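Local coordinates for protein ketosynthase (Streptomyces sp. MSC090213JE08, PDB 6KXD) that probably condenses an acyl chain with malonyl units, both carried on acyl carrier protein, as the ketosynthase chain of the ishigamide ketosynthase/chain length factor pair, at residues 48-53 with 203-208; 67-72 with 155-160; 272-277 with 312-317. One frame throughout, in Å; residues are numbered along the deposited sequence.

In the fold
Contact 1 is the first to open along the chain. It joins the loop between strands 40-41 and 54-55 to helix 202-210, closing a loop of about 150 residues. Contact 2 lies wholly within that loop. It holds the loop before helix 77-93 against the C-terminal end of helix 147-156. Contact 3 follows in series and closes a much shorter loop, pairing the start of helix 274-288 with helix 306-320. The first two contacts lie in the N-terminal part of the ketoacyl synthase, the third in its C-terminal part. The three do not touch. Contacts 2 and 3 lie on opposite sides of the chain's centre, their centres about 41 Å apart.

Contact 1 (48-53 with 203-208); sequences EGFGQN and KAFALF
The loop around Phe50 runs past helix 202-210 with its closest backbone approach at Phe50 and Ala206, whose CA atoms are 7.6 Å apart. Two phenylalanine rings and the Ala206 methyl meet between them. In Phe50, chi1 of -78° puts CG anti to the carbonyl carbon, beside the backbone N. Phe205 CD2 sits over the centre of one face of the Phe50 ring, 3.5 Å above its plane. The two planes are turned 59° against each other, so the pair is oblique, with centroids 4.9 Å apart. Phe205 CE2 reaches further back, to within 3.6 Å of Phe50 CG. Ala206 meets the same ring from another direction. Its CB lies in the ring plane at the edge, 3.6 Å from Phe50 CE1. Phe50 is thus met over a face and at an edge by two consecutive helix residues.

The contact belongs to the N-terminal half of a thiolase-like fold, where the loop joins two short antiparallel strands, 40-41 and 54-55. It is also part of the dimer interface: Pro141 of the neighbouring chain packs on both Phe50 and Ala206. An alanine in place of Phe50 would probably open a gap between loop and helix and leave Phe205 CD2 and the Ala206 methyl without the ring they pack on.

Gln52 follows on the other side of Gly51. Its backbone O lies in the plane of the Phe205 ring, at the edge, 3.7 Å from Phe205 CE2. This oxygen is buried and has no hydrogen-bond partner in the model. Lys209, one residue past the helical segment, donates from NZ to Phe50 O and to Gln52 OE1.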
loop_
_atom_site.group_PDB
_atom_site.type_symbol
_atom_site.label_atom_id
_atom_site.label_comp_id
_atom_site.label_asym_id
_atom_site.label_seq_id
_atom_site.Cartn_x
_atom_site.Cartn_y
_atom_site.Cartn_z
ATOM N N GLU A 48 -1.103 -5.659 -30.236
ATOM C CA GLU A 48 -2.034 -6.155 -31.240
ATOM C C GLU A 48 -3.454 -6.112 -30.672
ATOM O O GLU A 48 -3.776 -6.813 -29.716
ATOM C CB GLU A 48 -1.705 -7.606 -31.623
ATOM C CG GLU A 48 -2.768 -8.312 -32.469
ATOM C CD GLU A 48 -2.687 -9.838 -32.536
ATOM O OE1 GLU A 48 -3.687 -10.473 -32.948
ATOM O OE2 GLU A 48 -1.633 -10.403 -32.177
ATOM N N GLY A 49 -4.324 -5.335 -31.317
ATOM C CA GLY A 49 -5.745 -5.485 -31.089
ATOM C C GLY A 49 -6.298 -4.327 -30.284
ATOM O O GLY A 49 -7.493 -4.181 -30.189
ATOM N N PHE A 50 -5.406 -3.530 -29.689
ATOM C CA PHE A 50 -5.786 -2.392 -28.854
ATOM C C PHE A 50 -6.098 -1.175 -29.728
ATOM O O PHE A 50 -6.605 -0.166 -29.208
ATOM C CB PHE A 50 -4.657 -2.029 -27.878
ATOM C CG PHE A 50 -4.565 -2.932 -26.681
ATOM C CD1 PHE A 50 -5.352 -2.688 -25.572
ATOM C CD2 PHE A 50 -3.696 -4.014 -26.646
ATOM C CE1 PHE A 50 -5.283 -3.517 -24.465
ATOM C CE2 PHE A 50 -3.625 -4.835 -25.531
ATOM C CZ PHE A 50 -4.445 -4.604 -24.455
ATOM N N GLY A 51 -5.727 -1.259 -31.018
ATOM C CA GLY A 51 -5.883 -0.182 -31.989
ATOM C C GLY A 51 -4.946 0.965 -31.686
ATOM O O GLY A 51 -5.102 2.043 -32.193
ATOM N N GLN A 52 -3.955 0.720 -30.826
ATOM C CA GLN A 52 -3.214 1.784 -30.168
ATOM C C GLN A 52 -1.984 1.172 -29.490
ATOM O O GLN A 52 -2.055 0.017 -29.112
ATOM C CB GLN A 52 -4.112 2.402 -29.108
ATOM C CG GLN A 52 -3.891 3.876 -28.902
ATOM C CD GLN A 52 -4.844 4.317 -27.819
ATOM O OE1 GLN A 52 -6.037 3.985 -27.839
ATOM N NE2 GLN A 52 -4.309 5.043 -26.852
ATOM N N ASN A 53 -0.852 1.876 -29.476
ATOM C CA ASN A 53 0.383 1.191 -28.997
ATOM C C ASN A 53 1.436 2.170 -28.448
ATOM O O ASN A 53 2.631 1.851 -28.437
ATOM C CB ASN A 53 0.988 0.303 -30.088
ATOM C CG ASN A 53 1.905 1.086 -30.998
ATOM O OD1 ASN A 53 1.653 2.257 -31.256
ATOM N ND2 ASN A 53 3.020 0.488 -31.386
ATOM N N LYS A 203 -2.434 -5.151 -18.245
ATOM C CA LYS A 203 -3.580 -4.916 -17.359
ATOM C C LYS A 203 -3.965 -3.428 -17.391
ATOM O O LYS A 203 -5.142 -3.084 -17.614
ATOM C CB LYS A 203 -3.299 -5.415 -15.937
ATOM C CG LYS A 203 -4.369 -5.049 -14.900
ATOM C CD LYS A 203 -3.784 -4.905 -13.496
ATOM C CE LYS A 203 -4.752 -4.375 -12.457
ATOM N NZ LYS A 203 -4.089 -4.269 -11.133
ATOM N N ALA A 204 -2.996 -2.531 -17.135
ATOM C CA ALA A 204 -3.256 -1.084 -16.999
ATOM C C ALA A 204 -3.688 -0.489 -18.344
ATOM O O ALA A 204 -4.557 0.361 -18.411
ATOM C CB ALA A 204 -2.057 -0.349 -16.469
ATOM N N PHE A 205 -3.002 -0.899 -19.409
ATOM C CA PHE A 205 -3.298 -0.428 -20.763
ATOM C C PHE A 205 -4.747 -0.756 -21.113
ATOM O O PHE A 205 -5.518 0.128 -21.516
ATOM C CB PHE A 205 -2.319 -1.097 -21.727
ATOM C CG PHE A 205 -2.227 -0.381 -23.043
ATOM C CD1 PHE A 205 -1.889 0.957 -23.095
ATOM C CD2 PHE A 205 -2.511 -1.040 -24.218
ATOM C CE1 PHE A 205 -1.791 1.619 -24.309
ATOM C CE2 PHE A 205 -2.425 -0.368 -25.424
ATOM C CZ PHE A 205 -2.047 0.943 -25.466
ATOM N N ALA A 206 -5.100 -2.025 -20.939
ATOM C CA ALA A 206 -6.434 -2.535 -21.236
ATOM C C ALA A 206 -7.490 -1.909 -20.327
ATOM O O ALA A 206 -8.589 -1.571 -20.787
ATOM C CB ALA A 206 -6.456 -4.020 -21.120
ATOM N N LEU A 207 -7.152 -1.709 -19.052
ATOM C CA LEU A 207 -8.070 -1.031 -18.135
ATOM C C LEU A 207 -8.406 0.361 -18.656
ATOM O O LEU A 207 -9.576 0.650 -18.914
ATOM C CB LEU A 207 -7.429 -1.016 -16.741
ATOM C CG LEU A 207 -7.922 -0.005 -15.709
ATOM C CD1 LEU A 207 -9.342 0.430 -15.921
ATOM C CD2 LEU A 207 -7.733 -0.608 -14.312
ATOM N N PHE A 208 -7.392 1.194 -18.900
ATOM C CA PHE A 208 -7.630 2.577 -19.287
ATOM C C PHE A 208 -8.229 2.644 -20.692
ATOM O O PHE A 208 -9.131 3.431 -20.947
ATOM C CB PHE A 208 -6.378 3.411 -19.080
ATOM C CG PHE A 208 -6.202 3.697 -17.614
ATOM C CD1 PHE A 208 -6.936 4.706 -17.006
ATOM C CD2 PHE A 208 -5.395 2.893 -16.824
ATOM C CE1 PHE A 208 -6.802 4.956 -15.651
ATOM C CE2 PHE A 208 -5.259 3.145 -15.466
ATOM C CZ PHE A 208 -5.972 4.167 -14.883
#

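Contact 2 (67-72 with 155-160); sequences IHHVPL and ELRMPN
Hydrogen bonds dominate the meeting of Glu155 with His68, His69 and Val70. Three consecutive backbone N-H groups grip its carboxylate. His68 N donates to Glu155 OE2 at 2.7 Å, on the syn side but 27° out of the carboxylate plane. His69 N donates to Glu155 OE1 at 2.8 Å, using the syn lone pair. Val70 N reaches the same OE1 at 3.0 Å, nearly in line with the C-O bond. The Glu155 chain runs out with CG anti to the backbone N and then bends at chi2 (65°), which turns CD to the loop. Two N-H groups on OE1, and one on OE2 together with a salt bridge to Arg87, would probably favour the ionised carboxylate and hold it against rotation.

A fourth bond uses a side chain. His69 ND1 donates to Glu155 O at 2.9 Å and is nearly straight (168°), with the oxygen close to the ring plane. It fixes the imidazole against the last turn of the helix.

Van der Waals contacts add to these bonds, with methyls packed against polar atoms as well as carbon. Val70 CG2 lies 3.5 Å from Glu155 N and 3.7 Å from Glu155 CB. Ile67 CG2 lies 3.8 Å from Glu155 OE1, its side chain at about a right angle to that of Glu155.

The helix ends here in a Schellman motif, with Arg157 at positive phi. Arg157 CG lies near the His69 ring, while its NH2 forms a salt bridge to Asp262 of the neighbouring chain. The contact thus ties the loop before helix 77-93 to the C-terminal end of helix 147-156. Val83 of helix 77-93 packs on Ile67 and Glu155, and Glu97 of helix 97-101 touches His69 and Arg157.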
loop_
_atom_site.group_PDB
_atom_site.type_symbol
_atom_site.label_atom_id
_atom_site.label_comp_id
_atom_site.label_asym_id
_atom_site.label_seq_id
_atom_site.Cartn_x
_atom_site.Cartn_y
_atom_site.Cartn_z
ATOM N N ILE A 67 21.737 -2.402 -9.577
ATOM C CA ILE A 67 21.384 -3.573 -8.812
ATOM C C ILE A 67 22.581 -4.516 -8.790
ATOM O O ILE A 67 23.083 -4.923 -9.843
ATOM C CB ILE A 67 20.139 -4.261 -9.373
ATOM C CG1 ILE A 67 18.976 -3.267 -9.417
ATOM C CG2 ILE A 67 19.778 -5.477 -8.545
ATOM C CD1 ILE A 67 17.761 -3.803 -10.092
ATOM N N HIS A 68 23.006 -4.832 -7.566
ATOM C CA HIS A 68 24.266 -5.552 -7.347
ATOM C C HIS A 68 24.046 -6.886 -6.651
ATOM O O HIS A 68 24.815 -7.865 -6.911
ATOM C CB HIS A 68 25.214 -4.665 -6.537
ATOM C CG HIS A 68 25.698 -3.481 -7.287
ATOM N ND1 HIS A 68 26.754 -3.560 -8.180
ATOM C CD2 HIS A 68 25.307 -2.193 -7.257
ATOM C CE1 HIS A 68 26.957 -2.375 -8.705
ATOM N NE2 HIS A 68 26.083 -1.525 -8.157
ATOM N N HIS A 69 23.073 -6.929 -5.720
ATOM C CA HIS A 69 22.974 -7.979 -4.744
ATOM C C HIS A 69 21.788 -8.881 -5.010
ATOM O O HIS A 69 21.882 -10.018 -4.805
ATOM C CB HIS A 69 22.858 -7.425 -3.324
ATOM C CG HIS A 69 24.079 -6.704 -2.926
ATOM N ND1 HIS A 69 24.061 -5.449 -2.349
ATOM C CD2 HIS A 69 25.371 -7.071 -3.046
ATOM C CE1 HIS A 69 25.300 -5.086 -2.103
ATOM N NE2 HIS A 69 26.120 -6.049 -2.548
ATOM N N VAL A 70 20.644 -8.293 -5.373
ATOM C CA VAL A 70 19.453 -9.037 -5.524
ATOM C C VAL A 70 19.466 -9.624 -6.931
ATOM O O VAL A 70 19.557 -8.878 -7.893
ATOM C CB VAL A 70 18.228 -8.125 -5.313
ATOM C CG1 VAL A 70 16.956 -8.906 -5.564
ATOM C CG2 VAL A 70 18.226 -7.526 -3.916
ATOM N N PRO A 71 19.301 -10.945 -7.127
ATOM C CA PRO A 71 19.134 -11.484 -8.469
ATOM C C PRO A 71 17.943 -10.822 -9.159
ATOM O O PRO A 71 16.908 -10.664 -8.531
ATOM C CB PRO A 71 18.828 -12.960 -8.257
ATOM C CG PRO A 71 19.402 -13.264 -6.893
ATOM C CD PRO A 71 19.276 -11.987 -6.107
ATOM N N LEU A 72 18.116 -10.482 -10.430
ATOM C CA LEU A 72 17.064 -9.813 -11.213
ATOM C C LEU A 72 15.792 -10.647 -11.287
ATOM O O LEU A 72 14.669 -10.060 -11.303
ATOM C CB LEU A 72 17.593 -9.472 -12.608
ATOM C CG LEU A 72 18.734 -8.458 -12.640
ATOM C CD1 LEU A 72 19.190 -8.216 -14.081
ATOM C CD2 LEU A 72 18.326 -7.164 -11.966
ATOM N N GLU A 155 18.659 -5.287 -1.249
ATOM C CA GLU A 155 19.732 -4.707 -2.080
ATOM C C GLU A 155 20.646 -3.767 -1.265
ATOM O O GLU A 155 21.877 -3.761 -1.445
ATOM C CB GLU A 155 19.094 -3.960 -3.237
ATOM C CG GLU A 155 20.094 -3.246 -4.107
ATOM C CD GLU A 155 21.079 -4.136 -4.858
ATOM O OE1 GLU A 155 20.853 -5.359 -4.932
ATOM O OE2 GLU A 155 22.088 -3.574 -5.370
ATOM N N LEU A 156 20.069 -2.974 -0.354
ATOM C CA LEU A 156 20.856 -2.016 0.377
ATOM C C LEU A 156 21.395 -2.602 1.694
ATOM O O LEU A 156 22.081 -1.868 2.441
ATOM C CB LEU A 156 20.042 -0.746 0.593
ATOM C CG LEU A 156 19.628 -0.073 -0.714
ATOM C CD1 LEU A 156 18.800 1.156 -0.434
ATOM C CD2 LEU A 156 20.847 0.254 -1.549
ATOM N N ARG A 157 21.092 -3.878 1.956
ATOM C CA ARG A 157 21.577 -4.622 3.110
ATOM C C ARG A 157 21.103 -3.974 4.407
ATOM O O ARG A 157 21.879 -3.753 5.327
ATOM C CB ARG A 157 23.107 -4.707 3.030
ATOM C CG ARG A 157 23.592 -5.438 1.787
ATOM C CD ARG A 157 23.226 -6.899 1.816
ATOM N NE ARG A 157 23.815 -7.564 2.968
ATOM C CZ ARG A 157 23.448 -8.755 3.428
ATOM N NH1 ARG A 157 22.507 -9.451 2.802
ATOM N NH2 ARG A 157 24.009 -9.226 4.531
ATOM N N MET A 158 19.804 -3.683 4.459
ATOM C CA MET A 158 19.187 -3.034 5.568
ATOM C C MET A 158 18.173 -3.977 6.196
ATOM O O MET A 158 17.037 -4.087 5.730
ATOM C CB MET A 158 18.469 -1.778 5.111
ATOM C CG MET A 158 19.378 -0.755 4.511
ATOM S SD MET A 158 18.503 0.608 3.725
ATOM C CE MET A 158 17.842 1.421 5.182
ATOM N N PRO A 159 18.531 -4.712 7.266
ATOM C CA PRO A 159 17.594 -5.653 7.874
ATOM C C PRO A 159 16.611 -4.959 8.819
ATOM O O PRO A 159 15.502 -5.476 9.020
ATOM C CB PRO A 159 18.487 -6.639 8.632
ATOM C CG PRO A 159 19.736 -5.831 8.947
ATOM C CD PRO A 159 19.901 -4.844 7.810
ATOM N N ASN A 160 17.026 -3.812 9.362
ATOM C CA ASN A 160 16.316 -3.122 10.420
ATOM C C ASN A 160 15.362 -2.099 9.801
ATOM O O ASN A 160 15.473 -0.917 10.023
ATOM C CB ASN A 160 17.254 -2.470 11.446
ATOM C CG ASN A 160 16.502 -2.110 12.716
ATOM O OD1 ASN A 160 15.377 -2.589 12.927
ATOM N ND2 ASN A 160 17.087 -1.257 13.552
#

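Contact 3 (272-277 with 312-317); sequences PNRDGI and ESAAIV
One face of the Arg274 guanidinium is met by the methyl of Ala314, whose CB lies 3.9 Å from Arg274 NE and 3.8 Å from Arg274 CD. Arg274 NH2 forms a salt bridge to Asp318, one turn further along helix 306-320. The Arg274 side chain is extended from CG to NE, and its CG, CD and NE pass the Ala314 methyl. Asn273 is the N-cap residue of helix 274-288; its side-chain OD1 accepts from Gly276 N at 2.9 Å, in the carbonyl plane and on a lone pair. The Glu312 carboxylate turns to other partners: OE1 accepts from Asn391 and His301, OE2 from Gly302 and Asn308.

Alanine brings the two backbones close. The CA atoms of Arg274 and Ala315 are 4.9 Å apart, and Ala315 CB comes to 3.3 Å from Arg274 O. The same methyl packs 3.7 Å from Ile277 CB. Ile277 CD1 reaches the backbone at Glu312 CA.

No hydrogen bond joins the two segments. The helices meet here by van der Waals packing of aliphatic carbons, and of one methyl against a backbone carbonyl, with the charged ends of Arg274 and Glu312 held by residues outside both segments.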
loop_
_atom_site.group_PDB
_atom_site.type_symbol
_atom_site.label_atom_id
_atom_site.label_comp_id
_atom_site.label_asym_id
_atom_site.label_seq_id
_atom_site.Cartn_x
_atom_site.Cartn_y
_atom_site.Cartn_z
ATOM N N PRO A 272 -13.129 10.973 -9.367
ATOM C CA PRO A 272 -12.556 11.889 -8.395
ATOM C C PRO A 272 -13.714 12.657 -7.758
ATOM O O PRO A 272 -14.822 12.662 -8.310
ATOM C CB PRO A 272 -11.675 12.817 -9.237
ATOM C CG PRO A 272 -12.402 12.856 -10.548
ATOM C CD PRO A 272 -12.985 11.470 -10.748
ATOM N N ASN A 273 -13.425 13.271 -6.634
ATOM C CA ASN A 273 -14.424 13.954 -5.856
ATOM C C ASN A 273 -13.876 15.313 -5.477
ATOM O O ASN A 273 -12.821 15.441 -4.881
ATOM C CB ASN A 273 -14.771 13.155 -4.610
ATOM C CG ASN A 273 -15.942 13.750 -3.858
ATOM O OD1 ASN A 273 -15.755 14.645 -3.030
ATOM N ND2 ASN A 273 -17.119 13.238 -4.141
ATOM N N ARG A 274 -14.613 16.368 -5.833
ATOM C CA ARG A 274 -14.134 17.694 -5.608
ATOM C C ARG A 274 -13.884 17.966 -4.105
ATOM O O ARG A 274 -12.874 18.532 -3.697
ATOM C CB ARG A 274 -15.200 18.626 -6.207
ATOM C CG ARG A 274 -15.020 20.101 -5.911
ATOM C CD ARG A 274 -16.240 20.770 -6.516
ATOM N NE ARG A 274 -16.341 22.144 -6.096
ATOM C CZ ARG A 274 -17.199 23.017 -6.611
ATOM N NH1 ARG A 274 -18.085 22.625 -7.515
ATOM N NH2 ARG A 274 -17.149 24.279 -6.230
ATOM N N ASP A 275 -14.899 17.657 -3.280
ATOM C CA ASP A 275 -14.857 17.909 -1.812
ATOM C C ASP A 275 -13.696 17.121 -1.191
ATOM O O ASP A 275 -12.949 17.638 -0.334
ATOM C CB ASP A 275 -16.204 17.548 -1.160
ATOM C CG ASP A 275 -17.330 18.529 -1.487
ATOM O OD1 ASP A 275 -17.083 19.509 -2.258
ATOM O OD2 ASP A 275 -18.445 18.328 -0.953
ATOM N N GLY A 276 -13.547 15.873 -1.654
ATOM C CA GLY A 276 -12.496 14.992 -1.179
ATOM C C GLY A 276 -11.110 15.542 -1.481
ATOM O O GLY A 276 -10.231 15.639 -0.612
ATOM N N ILE A 277 -10.889 15.966 -2.724
ATOM C CA ILE A 277 -9.598 16.588 -3.067
ATOM C C ILE A 277 -9.392 17.858 -2.225
ATOM O O ILE A 277 -8.319 18.102 -1.697
ATOM C CB ILE A 277 -9.494 16.880 -4.568
ATOM C CG1 ILE A 277 -9.679 15.610 -5.402
ATOM C CG2 ILE A 277 -8.169 17.576 -4.880
ATOM C CD1 ILE A 277 -9.700 15.850 -6.870
ATOM N N GLU A 312 -10.444 18.330 -10.259
ATOM C CA GLU A 312 -9.334 18.773 -9.502
ATOM C C GLU A 312 -9.214 20.311 -9.518
ATOM O O GLU A 312 -8.899 20.934 -8.536
ATOM C CB GLU A 312 -8.080 18.153 -10.080
ATOM C CG GLU A 312 -6.911 18.470 -9.225
ATOM C CD GLU A 312 -5.623 17.755 -9.571
ATOM O OE1 GLU A 312 -4.723 17.809 -8.724
ATOM O OE2 GLU A 312 -5.533 17.177 -10.666
ATOM N N SER A 313 -9.449 20.904 -10.694
ATOM C CA SER A 313 -9.450 22.329 -10.838
ATOM C C SER A 313 -10.470 22.953 -9.866
ATOM O O SER A 313 -10.174 23.914 -9.190
ATOM C CB SER A 313 -9.780 22.702 -12.259
ATOM O OG SER A 313 -9.814 24.095 -12.353
ATOM N N ALA A 314 -11.667 22.377 -9.854
ATOM C CA ALA A 314 -12.751 22.875 -9.022
ATOM C C ALA A 314 -12.320 22.830 -7.554
ATOM O O ALA A 314 -12.628 23.721 -6.807
ATOM C CB ALA A 314 -14.007 22.074 -9.263
ATOM N N ALA A 315 -11.590 21.768 -7.152
ATOM C CA ALA A 315 -11.213 21.609 -5.773
ATOM C C ALA A 315 -10.173 22.652 -5.400
ATOM O O ALA A 315 -10.163 23.195 -4.273
ATOM C CB ALA A 315 -10.693 20.200 -5.551
ATOM N N ILE A 316 -9.236 22.861 -6.332
ATOM C CA ILE A 316 -8.177 23.825 -6.162
ATOM C C ILE A 316 -8.811 25.224 -5.981
ATOM O O ILE A 316 -8.456 25.955 -5.062
ATOM C CB ILE A 316 -7.169 23.762 -7.332
ATOM C CG1 ILE A 316 -6.307 22.497 -7.226
ATOM C CG2 ILE A 316 -6.290 25.010 -7.359
ATOM C CD1 ILE A 316 -5.542 22.143 -8.486
ATOM N N VAL A 317 -9.765 25.548 -6.843
ATOM C CA VAL A 317 -10.426 26.852 -6.804
ATOM C C VAL A 317 -11.257 26.963 -5.514
ATOM O O VAL A 317 -11.304 28.030 -4.898
ATOM C CB VAL A 317 -11.261 27.086 -8.079
ATOM C CG1 VAL A 317 -12.135 28.331 -7.955
ATOM C CG2 VAL A 317 -10.394 27.165 -9.323
#